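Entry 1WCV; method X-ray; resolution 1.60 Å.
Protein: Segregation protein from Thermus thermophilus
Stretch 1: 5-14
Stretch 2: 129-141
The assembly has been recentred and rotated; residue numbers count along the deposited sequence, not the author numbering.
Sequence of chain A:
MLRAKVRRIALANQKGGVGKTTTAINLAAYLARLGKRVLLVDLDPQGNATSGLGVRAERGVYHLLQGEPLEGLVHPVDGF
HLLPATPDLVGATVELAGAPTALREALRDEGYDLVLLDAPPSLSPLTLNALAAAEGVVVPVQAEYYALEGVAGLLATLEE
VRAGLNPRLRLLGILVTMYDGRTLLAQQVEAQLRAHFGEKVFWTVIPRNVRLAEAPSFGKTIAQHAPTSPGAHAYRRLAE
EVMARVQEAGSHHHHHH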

# COMPACT_ATOMS: atom_id res chain seq x y z
N LYS A 5 -14.90 -16.49 10.33
CA LYS A 5 -13.70 -16.70 9.48
C LYS A 5 -14.04 -16.52 8.00
O LYS A 5 -14.81 -17.29 7.44
CB LYS A 5 -13.14 -18.11 9.71
CG LYS A 5 -11.83 -18.39 8.98
CD LYS A 5 -10.70 -17.52 9.52
CE LYS A 5 -9.41 -17.76 8.75
NZ LYS A 5 -8.30 -16.87 9.23
N VAL A 6 -13.46 -15.49 7.39
CA VAL A 6 -13.71 -15.21 5.98
C VAL A 6 -12.99 -16.24 5.11
O VAL A 6 -11.77 -16.32 5.11
CB VAL A 6 -13.23 -13.79 5.59
CG1 VAL A 6 -13.43 -13.56 4.10
CG2 VAL A 6 -14.00 -12.75 6.39
N ARG A 7 -13.77 -17.03 4.38
CA ARG A 7 -13.22 -18.05 3.51
C ARG A 7 -13.65 -17.77 2.07
O ARG A 7 -12.88 -17.93 1.12
CB ARG A 7 -13.72 -19.43 3.95
CG ARG A 7 -12.86 -20.60 3.50
CD ARG A 7 -13.31 -21.89 4.18
NE ARG A 7 -14.68 -22.23 3.82
CZ ARG A 7 -15.04 -22.73 2.64
NH1 ARG A 7 -16.32 -22.99 2.41
NH2 ARG A 7 -14.13 -22.99 1.72
N ARG A 8 -14.89 -17.32 1.92
CA ARG A 8 -15.44 -16.99 0.60
C ARG A 8 -15.41 -15.49 0.39
O ARG A 8 -15.94 -14.73 1.20
CB ARG A 8 -16.87 -17.49 0.48
CG ARG A 8 -16.99 -19.00 0.49
CD ARG A 8 -18.43 -19.42 0.55
NE ARG A 8 -18.58 -20.87 0.59
CZ ARG A 8 -19.73 -21.49 0.84
NH1 ARG A 8 -19.78 -22.81 0.86
NH2 ARG A 8 -20.82 -20.78 1.08
N ILE A 9 -14.79 -15.07 -0.70
CA ILE A 9 -14.67 -13.66 -1.03
C ILE A 9 -15.28 -13.37 -2.39
O ILE A 9 -14.91 -13.96 -3.41
CB ILE A 9 -13.17 -13.24 -1.05
CG1 ILE A 9 -12.55 -13.51 0.33
CG2 ILE A 9 -13.04 -11.78 -1.42
CD1 ILE A 9 -11.03 -13.35 0.36
N ALA A 10 -16.24 -12.45 -2.41
CA ALA A 10 -16.89 -12.08 -3.65
C ALA A 10 -16.19 -10.84 -4.19
O ALA A 10 -15.84 -9.94 -3.42
CB ALA A 10 -18.37 -11.77 -3.40
N LEU A 11 -15.95 -10.83 -5.49
CA LEU A 11 -15.35 -9.68 -6.17
C LEU A 11 -16.56 -9.07 -6.87
O LEU A 11 -17.14 -9.70 -7.76
CB LEU A 11 -14.32 -10.13 -7.21
CG LEU A 11 -12.99 -10.75 -6.76
CD1 LEU A 11 -12.21 -9.76 -5.93
CD2 LEU A 11 -13.24 -12.03 -5.98
N ALA A 12 -16.96 -7.87 -6.46
CA ALA A 12 -18.12 -7.24 -7.06
C ALA A 12 -18.08 -5.72 -7.05
O ALA A 12 -17.51 -5.11 -6.15
CB ALA A 12 -19.38 -7.71 -6.33
N ASN A 13 -18.67 -5.13 -8.08
CA ASN A 13 -18.78 -3.68 -8.15
C ASN A 13 -20.06 -3.42 -8.93
O ASN A 13 -20.69 -4.35 -9.43
CB ASN A 13 -17.57 -3.02 -8.82
CG ASN A 13 -17.30 -3.55 -10.20
OD1 ASN A 13 -18.19 -4.09 -10.85
ND2 ASN A 13 -16.08 -3.39 -10.66
N GLN A 14 -20.44 -2.16 -9.05
CA GLN A 14 -21.66 -1.80 -9.74
C GLN A 14 -21.61 -1.95 -11.26
O GLN A 14 -22.51 -2.55 -11.86
CB GLN A 14 -22.02 -0.36 -9.37
CG GLN A 14 -23.49 -0.03 -9.42
CD GLN A 14 -23.75 1.40 -9.01
OE1 GLN A 14 -23.30 2.33 -9.67
NE2 GLN A 14 -24.45 1.58 -7.91
N ASN A 129 -26.49 -13.97 -5.67
CA ASN A 129 -26.13 -15.29 -5.15
C ASN A 129 -24.69 -15.29 -4.62
O ASN A 129 -24.37 -16.01 -3.68
CB ASN A 129 -26.29 -16.35 -6.24
CG ASN A 129 -27.63 -17.05 -6.17
OD1 ASN A 129 -27.83 -17.97 -5.37
ND2 ASN A 129 -28.57 -16.60 -7.00
N ALA A 130 -23.84 -14.47 -5.23
CA ALA A 130 -22.45 -14.38 -4.79
C ALA A 130 -22.40 -13.71 -3.42
O ALA A 130 -21.72 -14.18 -2.51
CB ALA A 130 -21.64 -13.58 -5.80
N LEU A 131 -23.15 -12.62 -3.29
CA LEU A 131 -23.19 -11.88 -2.04
C LEU A 131 -23.83 -12.66 -0.90
O LEU A 131 -23.48 -12.48 0.26
CB LEU A 131 -23.93 -10.56 -2.25
CG LEU A 131 -23.24 -9.59 -3.21
CD1 LEU A 131 -24.01 -8.28 -3.28
CD2 LEU A 131 -21.82 -9.35 -2.74
N ALA A 132 -24.78 -13.52 -1.24
CA ALA A 132 -25.47 -14.31 -0.23
C ALA A 132 -24.63 -15.48 0.25
O ALA A 132 -24.88 -16.04 1.32
CB ALA A 132 -26.80 -14.82 -0.78
N ALA A 133 -23.61 -15.85 -0.53
CA ALA A 133 -22.75 -16.97 -0.18
C ALA A 133 -21.39 -16.58 0.40
O ALA A 133 -20.74 -17.37 1.09
CB ALA A 133 -22.54 -17.85 -1.40
N ALA A 134 -20.97 -15.35 0.13
CA ALA A 134 -19.67 -14.88 0.61
C ALA A 134 -19.66 -14.36 2.03
O ALA A 134 -20.71 -14.06 2.61
CB ALA A 134 -19.16 -13.79 -0.33
N GLU A 135 -18.47 -14.26 2.61
CA GLU A 135 -18.33 -13.70 3.95
C GLU A 135 -17.62 -12.35 3.80
O GLU A 135 -17.84 -11.43 4.58
CB GLU A 135 -17.51 -14.62 4.85
CG GLU A 135 -18.17 -15.94 5.20
CD GLU A 135 -17.65 -17.09 4.37
OE1 GLU A 135 -16.42 -17.23 4.26
OE2 GLU A 135 -18.47 -17.87 3.83
N GLY A 136 -16.78 -12.24 2.78
CA GLY A 136 -16.06 -10.99 2.55
C GLY A 136 -16.25 -10.51 1.12
O GLY A 136 -16.46 -11.32 0.22
N VAL A 137 -16.18 -9.20 0.92
CA VAL A 137 -16.33 -8.64 -0.41
C VAL A 137 -15.19 -7.69 -0.74
O VAL A 137 -14.79 -6.88 0.10
CB VAL A 137 -17.64 -7.82 -0.55
CG1 VAL A 137 -17.78 -7.30 -1.97
CG2 VAL A 137 -18.84 -8.67 -0.17
N VAL A 138 -14.65 -7.81 -1.95
CA VAL A 138 -13.60 -6.91 -2.42
C VAL A 138 -14.27 -6.18 -3.57
O VAL A 138 -14.77 -6.81 -4.50
CB VAL A 138 -12.36 -7.66 -2.94
CG1 VAL A 138 -11.43 -6.69 -3.68
CG2 VAL A 138 -11.61 -8.29 -1.78
N VAL A 139 -14.30 -4.85 -3.48
CA VAL A 139 -14.94 -4.01 -4.49
C VAL A 139 -13.87 -3.33 -5.32
O VAL A 139 -13.27 -2.36 -4.88
CB VAL A 139 -15.81 -2.92 -3.82
CG1 VAL A 139 -16.58 -2.12 -4.89
CG2 VAL A 139 -16.79 -3.57 -2.83
N PRO A 140 -13.60 -3.85 -6.53
CA PRO A 140 -12.59 -3.28 -7.42
C PRO A 140 -13.21 -2.14 -8.21
O PRO A 140 -14.21 -2.33 -8.90
CB PRO A 140 -12.19 -4.46 -8.32
CG PRO A 140 -12.73 -5.70 -7.57
CD PRO A 140 -14.02 -5.17 -7.03
N VAL A 141 -12.63 -0.95 -8.10
CA VAL A 141 -13.17 0.19 -8.81
C VAL A 141 -12.06 0.87 -9.57
O VAL A 141 -10.89 0.68 -9.26
CB VAL A 141 -13.82 1.22 -7.85
CG1 VAL A 141 -14.85 0.55 -6.98
CG2 VAL A 141 -12.75 1.88 -6.99
O HOH W 1 -17.54 -20.62 4.09

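Parallel β-strands are zipped by alternating hydrogen bonds, and their ends often need side chains to complete the pattern; the pairing of residues 5-14 with 129-141 illustrates both points. At the N-terminal end, the carboxylate of Glu 135 does what a neighbouring backbone would do further along. Glu 135 OE1 accepts from two consecutive amides, Arg 7 N at 2.7 Å and Arg 8 N at 2.8 Å; the glutamate reaches them with chi1 at -68° (m) and chi2 at 101°, between wells. The exchange is reciprocal, because Arg 8 O accepts from Glu 135 N at 2.9 Å and from Gly 136 N at 3.1 Å. The other carboxylate oxygen takes a water: water 1 donates to Glu 135 OE2 at 2.9 Å and accepts a weak hydrogen bond from Arg 7 NH1 at 3.2 Å.

Beyond this clasp the regular ladder takes over. Gly 136 O receives Ala 10 N at 2.9 Å, Ala 10 O receives Val 138 N at 2.8 Å, and Val 138 O receives Ala 12 N at 3.1 Å. Ile 9, Ala 10 and Leu 11 thus pair with Gly 136, Val 137 and Val 138, in parallel. CA-H...O contacts supplement the ladder: Gly 136 O, which takes Ala 10 N, also lies 3.2 Å from Ile 9 CA. At the far end a side chain again extends the backbone pattern: Asn 13, with chi1 at 57° (p), points toward the other stretch and donates from ND2 to Pro 140 O at 2.8 Å. An amide suits this place, since proline still offers its carbonyl although it has no N-H to give.

Arg 8 also reaches Ala 133, whose O takes a weak hydrogen bond from Arg 8 NH2 at 3.4 Å. Arg 8 NE lies 4.4 Å from Glu 135 OE2, but that oxygen is well out of the guanidinium plane, so only the opposite charges are near each other.

The packing differs on the two sides of the sheet. Ala 10 lies on the same side as Val 137, and its small methyl packs against the helix and the loop that follows: Ala 10 CB is 4.4 Å from Ala 130 CB and 4.3 Å from Leu 131 CD2 in the helix, and 3.8 Å from Ala 134 CB in the loop. On the other face, Ile 9 CG2 meets Val 138 CG2 at 3.8 Å, and Leu 11 CD1 approaches Val 138 CB at 3.7 Å. Gly 136 belongs to this face too, where an ideal CB would sit 2.9 Å from Val 6 CG1, a clash. The contact buries 770 Å² between the two stretches, both sides summed.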